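Local coordinates for succinylglutamate desuccinylase (Vibrio parahaemolyticus, PDB 2BCO), which probably hydrolyses N-succinylglutamate to succinate and glutamate, the last step of arginine breakdown by the AST pathway, using one zinc ion per subunit, at residues P175-A180 with V193-S198; T202-S207 with A213-M218. All blocks are in the same frame, centred on the assembly; numbering follows the deposited sequence.

In the fold
Both contacts belong to the zinc-dependent catalytic domain, and their centres lie about 10 Å apart. Contact 1 comes first along the chain: it joins the lead-in to helix 179-188 with the end of strand 192-195. Contact 2 follows, setting helix 203-211 against strand 214-220. They meet where Ser178 OG and Gln214 OE1 lie 2.5 Å apart, a probable hydrogen bond, and where Val176 CB packs 3.2 Å from Ala213 O. Contact 2 is nearer the metal: the Thr217 side chain is about 6 Å from the zinc ion, held by His63, Glu66 and His155. In contact 1 the side chain of Ser196 is about 14 Å from the zinc ion.

Contact 1. Residues P175-A180 with V193-S198; sequences PVRSKA and VLLSNS
Arg177 and Leu195 are the closest backbone pair, yet their CA atoms are 8.9 Å apart, and the Arg177 side chain bridges the gap. CG stands opposite the carbonyl carbon (chi1 -63°), and with an extended chain from CG to NE, Arg177 runs from the loop before helix 179-188 to the end of strand 192-195. Its NH2 gives a hydrogen bond of 2.8 Å to Ser196 O. The bond has an N-H...O angle of 154°. It lies in the guanidinium plane and uses a lone pair in the carbonyl plane. A water takes a 3.0 Å hydrogen bond from Arg177 NH1 and donates to the same Ser196 O. Leu195 covers one face of the guanidinium near its rim, with CB 3.8 Å from Arg177 CZ. Leu195 CD2 lies beside Arg177 NE, at 3.9 Å. Strand 165-169 contributes Ser169 OG, which is hydrogen-bonded to Arg177 NE. The contact thus joins the start of helix 179-188 to the end of strand 192-195, which runs parallel to strand 165-169. Two donors reaching one carbonyl, directly and through water, together with the bond at NE, should fix the rotation of the guanidinium. The Ser196 carbonyl and the water probably help to stabilise the positive charge of the buried Arg177.

Contact 2. Residues T202-S207 with A213-M218; sequences TFSWYS and AQALTM
The first torsion of Ser204 (chi1 176°) sends OG away from its own backbone N and toward strand 214-218, while that of Thr217 sets OG1 opposite its carbonyl carbon (chi1 -66°) to meet the helix. Ser204 CB and Thr217 OG1 come within 3.1 Å of each other. Ser204 OG sits against the strand backbone, 3.2 Å from Leu216 C, in close contact but without a hydrogen bond to the Leu216 N or O. The Ala215 methyl packs against Ser204, with CB 3.5 Å from Ser204 OG and equally near Ser204 O. Further along, the methyl of Ala213 and CB of Ser207 pack together. The helix and strand segments run antiparallel at 175°, and their axes approach to 7.2 Å. The small side chains Ser204, Ser207, Ala213 and Ala215 suit this short spacing. Ala213 N gives a weak hydrogen bond to Ser207 O, 3.3 Å long, where the chain turns back from helix to strand. Ser207 OG is hydrogen-bonded to His151 ND1 on the neighbouring strand 149-157.

At the start of the helix, Thr202 is the N-cap residue, and its OG1 accepts from Trp205 N at 3.1 Å. One water joins Thr202 OG1 to Thr217 OG1, weakly at Thr217. Another takes a bond from Ser204 N and lies 2.9 Å from Thr217 OG1. Thr217 also touches the zinc ligand His155 and lies near Glu219, the predicted active-site residue. The capped helix start is therefore linked to the strand that carries Glu219: two waters, and no direct hydrogen bond, connect Thr217 OG1 with Thr202 OG1 and Ser204 N.

Contact 1. Residues P175-A180 with V193-S198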
loop_
_atom_site.group_PDB
_atom_site.type_symbol
_atom_site.label_atom_id
_atom_site.label_comp_id
_atom_site.label_asym_id
_atom_site.label_seq_id
_atom_site.Cartn_x
_atom_site.Cartn_y
_atom_site.Cartn_z
ATOM N N PRO A 175 -13.532 -7.807 -9.334
ATOM C CA PRO A 175 -14.092 -6.541 -8.841
ATOM C C PRO A 175 -13.472 -6.227 -7.474
ATOM O O PRO A 175 -13.935 -6.717 -6.451
ATOM C CB PRO A 175 -15.590 -6.837 -8.751
ATOM C CG PRO A 175 -15.614 -8.306 -8.383
ATOM C CD PRO A 175 -14.542 -8.883 -9.303
ATOM N N VAL A 176 -12.419 -5.417 -7.462
ATOM C CA VAL A 176 -11.733 -5.097 -6.213
ATOM C C VAL A 176 -11.805 -3.608 -5.886
ATOM O O VAL A 176 -11.089 -3.116 -5.018
ATOM C CB VAL A 176 -10.244 -5.527 -6.290
ATOM C CG1 VAL A 176 -10.154 -7.012 -6.616
ATOM C CG2 VAL A 176 -9.509 -4.714 -7.363
ATOM N N ARG A 177 -12.669 -2.893 -6.590
ATOM C CA ARG A 177 -12.825 -1.465 -6.370
ATOM C C ARG A 177 -14.241 -1.213 -5.882
ATOM O O ARG A 177 -15.030 -0.557 -6.549
ATOM C CB ARG A 177 -12.552 -0.723 -7.669
ATOM C CG ARG A 177 -11.108 -0.903 -8.157
ATOM C CD ARG A 177 -10.878 -0.268 -9.509
ATOM N NE ARG A 177 -9.467 -0.282 -9.876
ATOM C CZ ARG A 177 -9.018 -0.075 -11.110
ATOM N NH1 ARG A 177 -9.871 0.162 -12.097
ATOM N NH2 ARG A 177 -7.721 -0.111 -11.358
ATOM N N SER A 178 -14.529 -1.728 -4.691
ATOM C CA SER A 178 -15.848 -1.645 -4.077
ATOM C C SER A 178 -16.285 -0.329 -3.436
ATOM O O SER A 178 -15.514 0.628 -3.293
ATOM C CB SER A 178 -15.977 -2.739 -3.021
ATOM O OG SER A 178 -15.127 -2.446 -1.920
ATOM N N LYS A 179 -17.551 -0.327 -3.033
ATOM C CA LYS A 179 -18.174 0.806 -2.379
ATOM C C LYS A 179 -17.518 0.992 -1.007
ATOM O O LYS A 179 -17.215 2.105 -0.600
ATOM C CB LYS A 179 -19.674 0.536 -2.206
ATOM C CG LYS A 179 -20.451 1.681 -1.576
ATOM C CD LYS A 179 -20.649 2.803 -2.577
ATOM C CE LYS A 179 -21.460 3.933 -1.990
ATOM N NZ LYS A 179 -21.688 4.997 -3.000
ATOM N N ALA A 180 -17.302 -0.109 -0.295
ATOM C CA ALA A 180 -16.688 -0.035 1.027
ATOM C C ALA A 180 -15.259 0.492 0.951
ATOM O O ALA A 180 -14.863 1.329 1.764
ATOM C CB ALA A 180 -16.708 -1.397 1.688
ATOM N N VAL A 193 -6.900 8.814 -5.443
ATOM C CA VAL A 193 -6.707 7.400 -5.731
ATOM C C VAL A 193 -6.444 7.233 -7.223
ATOM O O VAL A 193 -7.191 7.741 -8.053
ATOM C CB VAL A 193 -7.932 6.543 -5.363
ATOM C CG1 VAL A 193 -7.582 5.063 -5.505
ATOM C CG2 VAL A 193 -8.366 6.848 -3.939
ATOM N N LEU A 194 -5.364 6.540 -7.552
ATOM C CA LEU A 194 -4.997 6.296 -8.941
ATOM C C LEU A 194 -5.485 4.873 -9.282
ATOM O O LEU A 194 -5.136 3.907 -8.602
ATOM C CB LEU A 194 -3.473 6.385 -9.099
ATOM C CG LEU A 194 -2.840 6.667 -10.471
ATOM C CD1 LEU A 194 -1.493 5.959 -10.541
ATOM C CD2 LEU A 194 -3.740 6.200 -11.609
ATOM N N LEU A 195 -6.313 4.757 -10.313
ATOM C CA LEU A 195 -6.828 3.464 -10.736
ATOM C C LEU A 195 -5.883 2.914 -11.805
ATOM O O LEU A 195 -5.847 3.431 -12.915
ATOM C CB LEU A 195 -8.228 3.626 -11.326
ATOM C CG LEU A 195 -9.259 4.323 -10.443
ATOM C CD1 LEU A 195 -10.550 4.479 -11.211
ATOM C CD2 LEU A 195 -9.484 3.535 -9.167
ATOM N N SER A 196 -5.109 1.885 -11.480
ATOM C CA SER A 196 -4.183 1.321 -12.463
ATOM C C SER A 196 -4.924 0.766 -13.677
ATOM O O SER A 196 -6.054 0.300 -13.554
ATOM C CB SER A 196 -3.352 0.198 -11.842
ATOM O OG SER A 196 -2.448 0.698 -10.877
ATOM N N ASN A 197 -4.288 0.818 -14.845
ATOM C CA ASN A 197 -4.893 0.282 -16.062
ATOM C C ASN A 197 -4.047 -0.879 -16.567
ATOM O O ASN A 197 -4.300 -1.408 -17.641
ATOM C CB ASN A 197 -5.011 1.365 -17.154
ATOM C CG ASN A 197 -3.676 1.676 -17.826
ATOM O OD1 ASN A 197 -2.618 1.574 -17.202
ATOM N ND2 ASN A 197 -3.723 2.077 -19.093
ATOM N N SER A 198 -3.052 -1.289 -15.787
ATOM C CA SER A 198 -2.183 -2.388 -16.199
ATOM C C SER A 198 -1.720 -3.282 -15.033
ATOM O O SER A 198 -1.363 -2.788 -13.967
ATOM C CB SER A 198 -0.964 -1.815 -16.933
ATOM O OG SER A 198 -0.159 -2.845 -17.473
HETATM O O HOH W 1 -8.540 0.522 -14.756
#

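Contact 2. Residues T202-S207 with A213-M218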
loop_
_atom_site.group_PDB
_atom_site.type_symbol
_atom_site.label_atom_id
_atom_site.label_comp_id
_atom_site.label_asym_id
_atom_site.label_seq_id
_atom_site.Cartn_x
_atom_site.Cartn_y
_atom_site.Cartn_z
ATOM N N THR A 202 3.326 -5.604 -7.672
ATOM C CA THR A 202 3.337 -5.232 -6.263
ATOM C C THR A 202 2.620 -6.227 -5.374
ATOM O O THR A 202 1.915 -7.115 -5.844
ATOM C CB THR A 202 2.711 -3.847 -6.039
ATOM O OG1 THR A 202 1.319 -3.887 -6.398
ATOM C CG2 THR A 202 3.455 -2.790 -6.868
ATOM N N PHE A 203 2.810 -6.056 -4.075
ATOM C CA PHE A 203 2.209 -6.921 -3.078
ATOM C C PHE A 203 0.686 -6.746 -3.094
ATOM O O PHE A 203 -0.065 -7.717 -2.960
ATOM C CB PHE A 203 2.797 -6.556 -1.716
ATOM C CG PHE A 203 2.430 -7.501 -0.604
ATOM C CD1 PHE A 203 2.217 -8.857 -0.849
ATOM C CD2 PHE A 203 2.360 -7.040 0.708
ATOM C CE1 PHE A 203 1.954 -9.732 0.193
ATOM C CE2 PHE A 203 2.101 -7.907 1.760
ATOM C CZ PHE A 203 1.891 -9.259 1.501
ATOM N N SER A 204 0.246 -5.499 -3.261
ATOM C CA SER A 204 -1.170 -5.160 -3.320
ATOM C C SER A 204 -1.823 -5.801 -4.548
ATOM O O SER A 204 -2.896 -6.400 -4.457
ATOM C CB SER A 204 -1.324 -3.635 -3.388
ATOM O OG SER A 204 -2.676 -3.261 -3.535
ATOM N N TRP A 205 -1.171 -5.661 -5.698
ATOM C CA TRP A 205 -1.682 -6.240 -6.935
ATOM C C TRP A 205 -1.803 -7.757 -6.802
ATOM O O TRP A 205 -2.760 -8.348 -7.289
ATOM C CB TRP A 205 -0.762 -5.909 -8.121
ATOM C CG TRP A 205 -1.008 -6.790 -9.334
ATOM C CD1 TRP A 205 -1.936 -6.595 -10.315
ATOM C CD2 TRP A 205 -0.368 -8.046 -9.636
ATOM N NE1 TRP A 205 -1.915 -7.645 -11.202
ATOM C CE2 TRP A 205 -0.969 -8.543 -10.813
ATOM C CE3 TRP A 205 0.649 -8.787 -9.028
ATOM C CZ2 TRP A 205 -0.582 -9.770 -11.390
ATOM C CZ3 TRP A 205 1.032 -10.007 -9.605
ATOM C CH2 TRP A 205 0.416 -10.481 -10.775
ATOM N N TYR A 206 -0.834 -8.386 -6.142
ATOM C CA TYR A 206 -0.861 -9.837 -5.976
ATOM C C TYR A 206 -2.114 -10.335 -5.247
ATOM O O TYR A 206 -2.676 -11.370 -5.604
ATOM C CB TYR A 206 0.380 -10.310 -5.219
ATOM C CG TYR A 206 0.449 -11.805 -5.048
ATOM C CD1 TYR A 206 0.989 -12.612 -6.045
ATOM C CD2 TYR A 206 -0.026 -12.422 -3.888
ATOM C CE1 TYR A 206 1.066 -14.003 -5.892
ATOM C CE2 TYR A 206 0.044 -13.810 -3.725
ATOM C CZ TYR A 206 0.592 -14.591 -4.733
ATOM O OH TYR A 206 0.694 -15.953 -4.584
ATOM N N SER A 207 -2.529 -9.612 -4.214
ATOM C CA SER A 207 -3.711 -9.986 -3.454
ATOM C C SER A 207 -4.973 -9.767 -4.271
ATOM O O SER A 207 -5.888 -10.572 -4.226
ATOM C CB SER A 207 -3.790 -9.174 -2.156
ATOM O OG SER A 207 -2.872 -9.671 -1.200
ATOM N N ALA A 213 -8.966 -9.504 -3.456
ATOM C CA ALA A 213 -9.036 -8.663 -2.269
ATOM C C ALA A 213 -9.230 -7.196 -2.644
ATOM O O ALA A 213 -8.767 -6.752 -3.687
ATOM C CB ALA A 213 -7.759 -8.828 -1.431
ATOM N N GLN A 214 -9.935 -6.459 -1.796
ATOM C CA GLN A 214 -10.156 -5.027 -2.012
ATOM C C GLN A 214 -8.799 -4.496 -1.558
ATOM O O GLN A 214 -8.547 -4.287 -0.371
ATOM C CB GLN A 214 -11.325 -4.567 -1.130
ATOM C CG GLN A 214 -12.631 -5.261 -1.561
ATOM C CD GLN A 214 -13.732 -5.251 -0.509
ATOM O OE1 GLN A 214 -14.472 -4.281 -0.384
ATOM N NE2 GLN A 214 -13.834 -6.337 0.263
ATOM N N ALA A 215 -7.911 -4.316 -2.526
ATOM C CA ALA A 215 -6.547 -3.931 -2.229
ATOM C C ALA A 215 -6.065 -2.573 -2.699
ATOM O O ALA A 215 -6.487 -2.053 -3.729
ATOM C CB ALA A 215 -5.619 -5.009 -2.762
ATOM N N LEU A 216 -5.149 -2.008 -1.925
ATOM C CA LEU A 216 -4.579 -0.725 -2.276
ATOM C C LEU A 216 -3.150 -0.651 -1.809
ATOM O O LEU A 216 -2.747 -1.323 -0.861
ATOM C CB LEU A 216 -5.325 0.425 -1.592
ATOM C CG LEU A 216 -6.819 0.688 -1.753
ATOM C CD1 LEU A 216 -7.262 1.629 -0.628
ATOM C CD2 LEU A 216 -7.100 1.295 -3.126
ATOM N N THR A 217 -2.392 0.193 -2.483
ATOM C CA THR A 217 -1.034 0.485 -2.080
ATOM C C THR A 217 -1.277 1.926 -1.650
ATOM O O THR A 217 -1.706 2.750 -2.457
ATOM C CB THR A 217 -0.064 0.450 -3.256
ATOM O OG1 THR A 217 0.008 -0.888 -3.757
ATOM C CG2 THR A 217 1.329 0.903 -2.806
HETATM N N MSE A 218 -1.051 2.227 -0.381
HETATM C CA MSE A 218 -1.293 3.578 0.109
HETATM C C MSE A 218 -0.015 4.365 0.417
HETATM O O MSE A 218 0.833 3.916 1.188
HETATM C CB MSE A 218 -2.198 3.509 1.350
HETATM C CG MSE A 218 -3.528 2.800 1.085
HETATM SE SE MSE A 218 -4.656 2.556 2.643
HETATM C CE MSE A 218 -5.637 4.216 2.524
HETATM O O HOH W 2 -0.082 -1.600 -7.104
HETATM O O HOH W 3 2.014 -2.873 -2.952
#